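Local coordinates for tail spike protein (Acinetobacter phage vB_AbaP_AS12, PDB 6EU4) that probably recognises and degrades the capsular polysaccharide of its Acinetobacter baumannii host as a trimeric tailspike at the tip of the phage tail, at residues V119-L124 with T137-T142; Y284-N289 with A313-V318; V417-T422 with D452-G457; T548-T553 with W563-H568. One frame throughout, in Å; residues are numbered along the deposited sequence.

Interaction 1: V119-L124 with T137-T142; sequences VRLNGL and TTIEGT
Strands 119-121 and 138-141 run parallel, their short axes 22° apart, as neighbouring rungs near the start of the right-handed parallel beta-helix expected of a phage tailspike. The register pairs Val119 with Ile139 and Arg120 with Glu140. Thr138 O accepts from Val119 N, and the bond from Glu140 N to Val119 O is the shortest at 2.8 Å, nearly along the C=O axis. On the inward face, CD1 of Leu121 lies 3.7 Å from CG2 of Ile139, the two side chains crossing obliquely; Phe196 touches both. On the other face Arg120 and Glu140 lie side by side. The glutamate is extended, CG anti to the backbone N (chi1 178°), whereas Arg120 bends at chi2 and chi3, which swings its guanidinium to the Glu140 carbonyl and toward Thr142. Their opposite charges are near without a salt bridge: Glu140 OE2 lies 4.6 Å from Arg120 NE, well out of the guanidinium plane. The carboxylate instead binds Lys118 through OE1 and Lys118 of the second subunit through OE2, placing this face at the trimer interface. Glu140 O is gripped twice, by Leu121 N and, 3.0 Å away in the guanidinium plane, by Arg120 NH1, both donors above the carbonyl plane.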
# COMPACT_ATOMS: atom_id res chain seq x y z
N VAL A 119 27.11 -2.25 -21.50
CA VAL A 119 27.83 -3.52 -21.37
C VAL A 119 26.82 -4.65 -21.41
O VAL A 119 25.92 -4.71 -20.56
CB VAL A 119 28.64 -3.58 -20.07
CG1 VAL A 119 29.29 -4.95 -19.93
CG2 VAL A 119 29.70 -2.51 -20.06
N ARG A 120 27.00 -5.56 -22.36
CA ARG A 120 26.20 -6.77 -22.46
C ARG A 120 26.97 -7.96 -21.91
O ARG A 120 28.14 -8.19 -22.27
CB ARG A 120 25.80 -7.03 -23.91
CG ARG A 120 24.72 -6.07 -24.41
CD ARG A 120 23.30 -6.49 -23.95
NE ARG A 120 22.85 -7.62 -24.76
CZ ARG A 120 22.79 -8.88 -24.36
NH1 ARG A 120 23.10 -9.22 -23.10
NH2 ARG A 120 22.41 -9.83 -25.22
N LEU A 121 26.33 -8.73 -21.04
CA LEU A 121 26.90 -9.95 -20.49
C LEU A 121 26.26 -11.15 -21.18
O LEU A 121 25.04 -11.29 -21.20
CB LEU A 121 26.66 -10.01 -18.98
CG LEU A 121 27.22 -8.82 -18.19
CD1 LEU A 121 26.96 -8.98 -16.68
CD2 LEU A 121 28.70 -8.57 -18.46
N ASN A 122 27.10 -12.03 -21.74
CA ASN A 122 26.64 -13.07 -22.64
C ASN A 122 26.94 -14.48 -22.15
O ASN A 122 26.80 -15.44 -22.91
CB ASN A 122 27.26 -12.84 -24.01
CG ASN A 122 27.01 -11.45 -24.50
OD1 ASN A 122 25.90 -10.93 -24.36
ND2 ASN A 122 28.04 -10.82 -25.04
N GLY A 123 27.35 -14.62 -20.90
CA GLY A 123 27.65 -15.91 -20.33
C GLY A 123 28.27 -15.67 -18.97
O GLY A 123 28.13 -14.58 -18.42
N LEU A 124 28.95 -16.68 -18.45
CA LEU A 124 29.62 -16.57 -17.16
C LEU A 124 31.08 -16.19 -17.37
O LEU A 124 31.79 -16.80 -18.19
CB LEU A 124 29.54 -17.86 -16.37
CG LEU A 124 28.11 -18.29 -16.04
CD1 LEU A 124 28.11 -19.72 -15.47
CD2 LEU A 124 27.43 -17.28 -15.11
N THR A 137 26.24 3.85 -15.71
CA THR A 137 26.64 2.55 -16.23
C THR A 137 25.40 1.69 -16.41
O THR A 137 24.65 1.47 -15.45
CB THR A 137 27.61 1.86 -15.27
OG1 THR A 137 28.64 2.77 -14.94
CG2 THR A 137 28.22 0.64 -15.92
N THR A 138 25.20 1.18 -17.62
CA THR A 138 24.15 0.22 -17.92
C THR A 138 24.82 -1.11 -18.24
O THR A 138 25.69 -1.17 -19.12
CB THR A 138 23.25 0.70 -19.06
OG1 THR A 138 22.52 1.86 -18.63
CG2 THR A 138 22.24 -0.38 -19.46
N ILE A 139 24.42 -2.16 -17.51
CA ILE A 139 24.94 -3.51 -17.67
C ILE A 139 23.73 -4.42 -17.81
O ILE A 139 22.85 -4.41 -16.94
CB ILE A 139 25.79 -3.96 -16.46
CG1 ILE A 139 26.89 -2.94 -16.15
CG2 ILE A 139 26.37 -5.34 -16.72
CD1 ILE A 139 27.60 -3.20 -14.83
N GLU A 140 23.67 -5.20 -18.89
CA GLU A 140 22.50 -6.00 -19.21
C GLU A 140 22.93 -7.41 -19.60
O GLU A 140 23.64 -7.59 -20.60
CB GLU A 140 21.69 -5.37 -20.35
CG GLU A 140 20.45 -6.18 -20.79
CD GLU A 140 19.78 -5.62 -22.04
OE1 GLU A 140 20.01 -4.44 -22.37
OE2 GLU A 140 19.00 -6.36 -22.68
N GLY A 141 22.50 -8.41 -18.82
CA GLY A 141 22.54 -9.79 -19.25
C GLY A 141 21.15 -10.24 -19.70
O GLY A 141 20.19 -9.48 -19.66
N THR A 142 21.06 -11.50 -20.14
CA THR A 142 19.75 -12.03 -20.55
C THR A 142 19.07 -12.85 -19.47
O THR A 142 17.94 -13.32 -19.68
CB THR A 142 19.87 -12.89 -21.81
OG1 THR A 142 20.77 -13.98 -21.58
CG2 THR A 142 20.32 -12.06 -23.01

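Interaction 2: Y284-N289 with A313-V318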
# COMPACT_ATOMS: atom_id res chain seq x y z
N TYR A 284 20.58 -12.17 9.91
CA TYR A 284 19.42 -11.36 9.59
C TYR A 284 19.08 -11.54 8.12
O TYR A 284 19.97 -11.56 7.27
CB TYR A 284 19.64 -9.86 9.82
CG TYR A 284 19.97 -9.49 11.22
CD1 TYR A 284 19.02 -9.59 12.23
CD2 TYR A 284 21.23 -8.98 11.54
CE1 TYR A 284 19.31 -9.24 13.51
CE2 TYR A 284 21.53 -8.64 12.85
CZ TYR A 284 20.57 -8.77 13.82
OH TYR A 284 20.85 -8.41 15.11
N GLY A 285 17.79 -11.59 7.80
CA GLY A 285 17.38 -11.50 6.41
C GLY A 285 17.64 -10.11 5.85
O GLY A 285 18.36 -9.93 4.87
N TRP A 286 17.04 -9.12 6.50
CA TRP A 286 17.21 -7.72 6.17
C TRP A 286 17.73 -7.00 7.40
O TRP A 286 17.15 -7.11 8.48
CB TRP A 286 15.88 -7.10 5.76
CG TRP A 286 15.24 -7.68 4.58
CD1 TRP A 286 14.57 -8.87 4.49
CD2 TRP A 286 15.17 -7.08 3.28
NE1 TRP A 286 14.09 -9.04 3.21
CE2 TRP A 286 14.45 -7.96 2.45
CE3 TRP A 286 15.66 -5.88 2.74
CZ2 TRP A 286 14.20 -7.69 1.10
CZ3 TRP A 286 15.40 -5.61 1.40
CH2 TRP A 286 14.68 -6.52 0.60
N ASP A 287 18.85 -6.30 7.24
CA ASP A 287 19.46 -5.52 8.30
C ASP A 287 19.40 -4.07 7.82
O ASP A 287 20.22 -3.66 7.00
CB ASP A 287 20.89 -6.00 8.57
CG ASP A 287 21.56 -5.27 9.73
OD1 ASP A 287 21.07 -4.19 10.14
OD2 ASP A 287 22.60 -5.79 10.22
N LEU A 288 18.40 -3.32 8.29
CA LEU A 288 18.09 -1.98 7.79
C LEU A 288 18.35 -0.95 8.87
O LEU A 288 17.88 -1.09 10.01
CB LEU A 288 16.64 -1.89 7.34
CG LEU A 288 16.19 -2.96 6.35
CD1 LEU A 288 14.74 -2.70 5.98
CD2 LEU A 288 17.06 -2.99 5.09
N ASN A 289 19.12 0.07 8.52
CA ASN A 289 19.46 1.15 9.42
C ASN A 289 19.29 2.48 8.69
O ASN A 289 19.80 2.64 7.58
CB ASN A 289 20.89 0.97 9.93
CG ASN A 289 21.32 2.09 10.85
OD1 ASN A 289 20.58 2.48 11.77
ND2 ASN A 289 22.51 2.63 10.61
N ALA A 313 16.97 -12.17 13.80
CA ALA A 313 15.68 -11.67 13.34
C ALA A 313 15.56 -11.85 11.84
O ALA A 313 16.55 -11.77 11.11
CB ALA A 313 15.50 -10.18 13.67
N LEU A 314 14.33 -12.03 11.37
CA LEU A 314 14.10 -11.94 9.93
C LEU A 314 14.37 -10.52 9.44
O LEU A 314 15.13 -10.32 8.48
CB LEU A 314 12.67 -12.36 9.58
CG LEU A 314 12.26 -12.21 8.11
CD1 LEU A 314 13.22 -12.90 7.17
CD2 LEU A 314 10.85 -12.76 7.91
N PHE A 315 13.74 -9.55 10.10
CA PHE A 315 13.92 -8.12 9.84
C PHE A 315 14.48 -7.43 11.07
O PHE A 315 13.86 -7.46 12.15
CB PHE A 315 12.59 -7.45 9.49
CG PHE A 315 11.78 -8.15 8.43
CD1 PHE A 315 12.12 -8.03 7.08
CD2 PHE A 315 10.62 -8.85 8.75
CE1 PHE A 315 11.36 -8.65 6.11
CE2 PHE A 315 9.87 -9.48 7.78
CZ PHE A 315 10.23 -9.38 6.45
N LYS A 316 15.60 -6.75 10.90
CA LYS A 316 16.14 -5.83 11.88
C LYS A 316 16.00 -4.44 11.28
O LYS A 316 16.61 -4.15 10.24
CB LYS A 316 17.59 -6.15 12.22
CG LYS A 316 18.19 -5.13 13.17
CD LYS A 316 19.65 -5.45 13.51
CE LYS A 316 20.21 -4.46 14.47
NZ LYS A 316 21.64 -4.81 14.82
N ILE A 317 15.17 -3.60 11.90
CA ILE A 317 14.80 -2.30 11.33
C ILE A 317 15.02 -1.23 12.39
O ILE A 317 14.29 -1.16 13.38
CB ILE A 317 13.35 -2.29 10.81
CG1 ILE A 317 13.18 -3.46 9.82
CG2 ILE A 317 13.04 -0.96 10.14
CD1 ILE A 317 11.84 -3.51 9.11
N VAL A 318 16.03 -0.40 12.17
CA VAL A 318 16.51 0.57 13.14
C VAL A 318 16.44 1.97 12.53
O VAL A 318 16.95 2.20 11.43
CB VAL A 318 17.93 0.21 13.60
CG1 VAL A 318 18.48 1.26 14.52
CG2 VAL A 318 17.93 -1.17 14.28
O HOH W 1 23.34 -5.01 12.57
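In the middle of the parallel beta-helix, strands 286-289 and 315-318 form successive parallel rungs in exact register, their axes 4.8 Å apart. Four backbone hydrogen bonds alternate between them, starting with Leu314 O accepting from Trp286 N; the straightest, Lys316 N to Trp286 O, reaches 177° at the hydrogen. Both segments turn a corner just before these strands, at Gly285 and Leu314, so the corners stack as well.

Lys316 carries the outward face. Its CG stands anti to the backbone N (chi1 176°), and the side chain is extended throughout, a straight rod. CB begins beside the Tyr284 ring, 3.7 Å from CD1. Further out, CD sits over one face of that ring, offset toward its rim and 3.5 Å from CZ, a CH-pi contact. CE passes on to the hydroxyl, 4.1 Å from Tyr284 OH. At the tip NZ stays 4.8 Å from Asp287 OD1, so the opposite charges meet through water 1, which accepts from NZ and donates to Asp287 OD2. That carboxylate is also held by a salt bridge to Arg253 on the preceding rung, which would be expected to keep it ionised.

The other face belongs to the buried interior. Leu288 packs beside Ile317, and Trp286 lies alongside Phe315, pointing the same way, the five-membered ring of the indole inclined 34° to the Phe315 ring. Phe255 stacks on the indole, continuing the row of aromatic residues, and the indole approaches Phe315 obliquely, CD1 lying 3.6 Å from CE1.

Interaction 3: V417-T422 with D452-G457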
# COMPACT_ATOMS: atom_id res chain seq x y z
N VAL A 417 -2.57 -4.24 16.24
CA VAL A 417 -2.96 -5.49 15.58
C VAL A 417 -4.42 -5.37 15.16
O VAL A 417 -5.30 -5.26 16.02
CB VAL A 417 -2.77 -6.73 16.47
CG1 VAL A 417 -3.16 -8.02 15.71
CG2 VAL A 417 -1.34 -6.84 16.98
N SER A 418 -4.67 -5.43 13.86
CA SER A 418 -6.02 -5.31 13.33
C SER A 418 -6.87 -6.52 13.71
O SER A 418 -6.34 -7.60 13.99
CB SER A 418 -5.98 -5.16 11.81
OG SER A 418 -5.68 -6.41 11.20
N PRO A 419 -8.21 -6.38 13.68
CA PRO A 419 -9.08 -7.53 13.99
C PRO A 419 -9.04 -8.64 12.95
O PRO A 419 -9.41 -9.77 13.28
CB PRO A 419 -10.49 -6.92 14.07
CG PRO A 419 -10.41 -5.69 13.28
CD PRO A 419 -8.99 -5.16 13.47
N GLU A 420 -8.58 -8.36 11.74
CA GLU A 420 -8.55 -9.37 10.69
C GLU A 420 -7.18 -10.03 10.54
O GLU A 420 -7.03 -10.94 9.72
CB GLU A 420 -9.03 -8.78 9.36
CG GLU A 420 -8.13 -7.80 8.66
CD GLU A 420 -8.16 -6.35 9.23
OE1 GLU A 420 -8.92 -6.03 10.19
OE2 GLU A 420 -7.43 -5.51 8.66
N THR A 421 -6.19 -9.63 11.35
CA THR A 421 -4.92 -10.34 11.39
C THR A 421 -5.17 -11.72 11.97
O THR A 421 -5.89 -11.87 12.96
CB THR A 421 -3.90 -9.58 12.25
OG1 THR A 421 -3.71 -8.25 11.74
CG2 THR A 421 -2.55 -10.33 12.26
N THR A 422 -4.61 -12.75 11.35
CA THR A 422 -4.75 -14.10 11.85
C THR A 422 -3.40 -14.73 12.14
O THR A 422 -2.36 -14.31 11.62
CB THR A 422 -5.52 -14.99 10.87
OG1 THR A 422 -4.91 -14.91 9.57
CG2 THR A 422 -7.00 -14.53 10.81
N ASP A 452 -2.85 -1.16 20.69
CA ASP A 452 -4.22 -1.17 20.16
C ASP A 452 -4.29 -2.48 19.40
O ASP A 452 -3.92 -2.55 18.23
CB ASP A 452 -4.52 0.03 19.28
CG ASP A 452 -5.94 0.03 18.75
OD1 ASP A 452 -6.65 -0.98 18.94
OD2 ASP A 452 -6.34 1.04 18.13
N ALA A 453 -4.71 -3.54 20.09
CA ALA A 453 -4.51 -4.89 19.58
C ALA A 453 -5.71 -5.77 19.89
O ALA A 453 -6.14 -5.87 21.04
CB ALA A 453 -3.25 -5.54 20.17
N TYR A 454 -6.21 -6.42 18.84
CA TYR A 454 -7.19 -7.47 19.04
C TYR A 454 -6.52 -8.73 19.55
O TYR A 454 -5.51 -9.20 19.00
CB TYR A 454 -7.93 -7.77 17.74
CG TYR A 454 -9.08 -6.84 17.54
CD1 TYR A 454 -8.90 -5.56 17.00
CD2 TYR A 454 -10.37 -7.22 17.90
CE1 TYR A 454 -9.96 -4.70 16.84
CE2 TYR A 454 -11.44 -6.37 17.73
CZ TYR A 454 -11.24 -5.12 17.20
OH TYR A 454 -12.32 -4.29 17.05
N VAL A 455 -7.09 -9.28 20.62
CA VAL A 455 -6.67 -10.56 21.17
C VAL A 455 -7.93 -11.36 21.49
O VAL A 455 -8.75 -10.95 22.31
CB VAL A 455 -5.81 -10.38 22.44
CG1 VAL A 455 -5.44 -11.72 23.02
CG2 VAL A 455 -4.56 -9.55 22.13
N LYS A 456 -8.09 -12.51 20.82
CA LYS A 456 -9.25 -13.40 21.02
C LYS A 456 -10.57 -12.65 20.83
O LYS A 456 -11.52 -12.83 21.60
CB LYS A 456 -9.21 -14.06 22.39
CG LYS A 456 -8.03 -15.01 22.57
CD LYS A 456 -8.19 -15.87 23.83
CE LYS A 456 -7.36 -15.36 24.99
NZ LYS A 456 -7.26 -16.37 26.09
N GLY A 457 -10.64 -11.83 19.79
CA GLY A 457 -11.85 -11.09 19.46
C GLY A 457 -12.11 -9.84 20.27
O GLY A 457 -13.17 -9.22 20.07
O HOH W 2 -6.78 -2.74 16.68
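Pro419 is the side chain that carries this contact, set over one face of Tyr454, the two side chains crossing obliquely. The tyrosine CG is anti to its own carbonyl carbon (chi1 -85°) and chi2 of 83° turns the ring broadside to the proline. Pro419 CB stands over the centre of the ring, 3.5 Å from its centroid and 6° off the normal, a well-centred CH-pi contact; CD meets CE1 at 3.5 Å. Val417 O lies at the tyrosine's edge, in its plane. At the start of the segment, Val417 has CG1 anti to the backbone N, which brings CG2 against Ala453 CB at 3.9 Å.

Two backbone bonds secure the pair, Val417 N to Asp452 O and Tyr454 N to Val417 O at 3.2 Å, each on a lone pair of the acceptor. Water 2 lies within hydrogen-bonding distance of Val417 O and Asp452 OD1 and can link them, though its protons cannot be assigned to both with certainty; that carboxylate is salt-bridged to Arg459. After Val417 the chain enters a type I turn, within which Ser418 OG donates to Thr421 OG1 at 2.7 Å. Together these features describe a parallel beta-helix rung giving way to a corner turn, packed against the next rung.

Interaction 4: T548-T553 with W563-H568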
# COMPACT_ATOMS: atom_id res chain seq x y z
N THR A 548 -35.51 -5.67 42.43
CA THR A 548 -34.91 -4.88 43.48
C THR A 548 -33.66 -4.22 42.90
O THR A 548 -33.00 -4.77 42.02
CB THR A 548 -34.57 -5.71 44.73
OG1 THR A 548 -33.78 -6.86 44.37
CG2 THR A 548 -35.84 -6.17 45.43
N PHE A 549 -33.39 -3.02 43.39
CA PHE A 549 -32.36 -2.14 42.85
C PHE A 549 -31.32 -1.87 43.94
O PHE A 549 -31.68 -1.50 45.06
CB PHE A 549 -32.97 -0.83 42.37
CG PHE A 549 -34.23 -1.00 41.55
CD1 PHE A 549 -34.16 -1.45 40.24
CD2 PHE A 549 -35.47 -0.64 42.06
CE1 PHE A 549 -35.31 -1.60 39.48
CE2 PHE A 549 -36.62 -0.79 41.29
CZ PHE A 549 -36.53 -1.27 40.00
N TRP A 550 -30.04 -2.00 43.59
CA TRP A 550 -28.97 -2.04 44.58
C TRP A 550 -27.77 -1.22 44.12
O TRP A 550 -27.38 -1.30 42.95
CB TRP A 550 -28.50 -3.48 44.81
CG TRP A 550 -29.57 -4.45 45.23
CD1 TRP A 550 -30.47 -5.10 44.41
CD2 TRP A 550 -29.83 -4.92 46.55
NE1 TRP A 550 -31.26 -5.94 45.16
CE2 TRP A 550 -30.88 -5.85 46.47
CE3 TRP A 550 -29.27 -4.65 47.81
CZ2 TRP A 550 -31.39 -6.51 47.59
CZ3 TRP A 550 -29.77 -5.32 48.92
CH2 TRP A 550 -30.83 -6.22 48.81
N LEU A 551 -27.16 -0.50 45.07
CA LEU A 551 -25.93 0.24 44.86
C LEU A 551 -24.87 -0.18 45.88
O LEU A 551 -25.18 -0.42 47.04
CB LEU A 551 -26.16 1.75 45.00
CG LEU A 551 -27.09 2.39 43.96
CD1 LEU A 551 -27.29 3.86 44.28
CD2 LEU A 551 -26.55 2.26 42.56
N ARG A 552 -23.62 -0.22 45.44
CA ARG A 552 -22.51 -0.30 46.39
C ARG A 552 -21.28 0.38 45.79
O ARG A 552 -21.21 0.63 44.59
CB ARG A 552 -22.18 -1.74 46.78
CG ARG A 552 -21.58 -2.61 45.65
CD ARG A 552 -21.05 -3.93 46.21
NE ARG A 552 -20.58 -4.80 45.14
CZ ARG A 552 -20.10 -6.03 45.31
NH1 ARG A 552 -20.01 -6.57 46.52
NH2 ARG A 552 -19.72 -6.73 44.26
N THR A 553 -20.33 0.72 46.66
CA THR A 553 -19.10 1.37 46.26
C THR A 553 -17.91 0.64 46.84
O THR A 553 -18.01 -0.03 47.88
CB THR A 553 -19.04 2.83 46.72
OG1 THR A 553 -19.24 2.89 48.13
CG2 THR A 553 -20.10 3.67 46.02
N TRP A 563 -23.94 -3.75 50.15
CA TRP A 563 -24.97 -3.40 49.18
C TRP A 563 -26.10 -2.60 49.84
O TRP A 563 -26.49 -2.88 50.98
CB TRP A 563 -25.56 -4.65 48.56
CG TRP A 563 -24.77 -5.32 47.48
CD1 TRP A 563 -24.08 -6.49 47.58
CD2 TRP A 563 -24.63 -4.88 46.13
NE1 TRP A 563 -23.52 -6.81 46.38
CE2 TRP A 563 -23.83 -5.84 45.46
CE3 TRP A 563 -25.09 -3.78 45.42
CZ2 TRP A 563 -23.50 -5.73 44.12
CZ3 TRP A 563 -24.76 -3.66 44.08
CH2 TRP A 563 -23.95 -4.64 43.44
N CYS A 564 -26.66 -1.66 49.07
CA CYS A 564 -27.72 -0.76 49.52
C CYS A 564 -28.93 -0.90 48.61
O CYS A 564 -28.87 -0.55 47.42
CB CYS A 564 -27.24 0.69 49.53
SG CYS A 564 -25.86 0.97 50.67
N ARG A 565 -30.04 -1.37 49.16
CA ARG A 565 -31.28 -1.50 48.40
C ARG A 565 -32.03 -0.18 48.37
O ARG A 565 -32.34 0.39 49.42
CB ARG A 565 -32.15 -2.60 49.02
CG ARG A 565 -33.48 -2.84 48.32
CD ARG A 565 -34.19 -4.04 48.95
NE ARG A 565 -35.61 -4.12 48.64
CZ ARG A 565 -36.36 -5.22 48.76
NH1 ARG A 565 -35.81 -6.35 49.19
NH2 ARG A 565 -37.65 -5.19 48.46
N LEU A 566 -32.36 0.29 47.17
CA LEU A 566 -33.00 1.59 47.02
C LEU A 566 -34.47 1.54 47.42
O LEU A 566 -35.18 0.56 47.18
CB LEU A 566 -32.89 2.07 45.57
CG LEU A 566 -31.48 2.26 45.03
CD1 LEU A 566 -31.54 2.87 43.64
CD2 LEU A 566 -30.66 3.15 45.96
N TYR A 567 -34.91 2.62 48.05
CA TYR A 567 -36.32 2.79 48.37
C TYR A 567 -37.04 3.50 47.22
O TYR A 567 -36.53 4.48 46.67
CB TYR A 567 -36.46 3.61 49.65
CG TYR A 567 -36.09 2.93 50.96
CD1 TYR A 567 -36.36 1.59 51.18
CD2 TYR A 567 -35.56 3.68 52.00
CE1 TYR A 567 -36.08 0.99 52.42
CE2 TYR A 567 -35.27 3.10 53.23
CZ TYR A 567 -35.54 1.76 53.43
OH TYR A 567 -35.27 1.20 54.67
N HIS A 568 -38.22 3.00 46.85
CA HIS A 568 -38.98 3.60 45.77
C HIS A 568 -40.47 3.41 46.04
O HIS A 568 -40.86 2.69 46.96
CB HIS A 568 -38.61 2.99 44.42
CG HIS A 568 -38.90 1.52 44.34
ND1 HIS A 568 -40.14 1.02 44.01
CD2 HIS A 568 -38.10 0.45 44.56
CE1 HIS A 568 -40.09 -0.30 44.02
NE2 HIS A 568 -38.86 -0.67 44.36
O HOH W 3 -35.15 -1.87 45.37
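Arg552 takes the crowded first torsion, CG between the backbone N and the carbonyl carbon (chi1 68°), then runs extended to NE, while Trp563 has CG anti to its carbonyl carbon (chi1 -79°). These torsions lay the arginine across the indole: CG stands over the six-membered ring, 3.6 Å from its centroid, and NE reaches 3.2 Å from CZ2. Guanidinium and indole planes are 13° apart, so the two flat groups lie almost face to face.

Farther along the hairpin a different arginine-tryptophan pair forms. Arg565, with CG anti to the backbone N, sets CB over one face of the Trp550 six-membered ring, 3.7 Å from the centroid. Its guanidinium continues to Thr548, whose CG2 covers the centre of one face, 3.5 Å from CZ. Trp550 is held in turn by NE1 donating to Thr548 OG1, and its CB meets Trp563 CE3 at 3.5 Å. On the other face of the strand pair, Leu551 CD1 packs on Leu566 CD2, and Phe549 directs its edge toward the face of His568 in an offset edge-to-face pair.

The antiparallel backbone is joined by the reciprocal bonds of Leu551 and Cys564, and by Leu566 N to Phe549 O at 2.8 Å. Leu551 and Phe549 also pack on each other between subunits, tying the hairpin to the trimer. With one guanidinium face against Trp563 (Arg552, also cation-pi with Tyr560) or a Thr548 methyl (Arg565), N-H groups remain for polar partners: Arg552 reaches Gln537 and Thr488, Arg565 pairs with Asp571, so both cations are probably stabilised by packing and polar bonds together.

The four contacts follow the chain in series along an elongated trimer subunit. Interactions 1, 2 and 3 are all pairs of neighbouring parallel rungs of the beta-helix: their centres lie about 31 Å apart between 1 and 2 and about 25 Å between 2 and 3, with nearest atoms no closer than about 13 Å, so none touches another. Interaction 4 belongs to a separate, mainly antiparallel sheet, its centre about 39 Å from that of interaction 3 and about 86 Å from that of interaction 1. Interactions 1, 3 and 4 meet neighbouring subunits, whereas the segments of interaction 2 touch none. No substrate is bound to locate an active site among them.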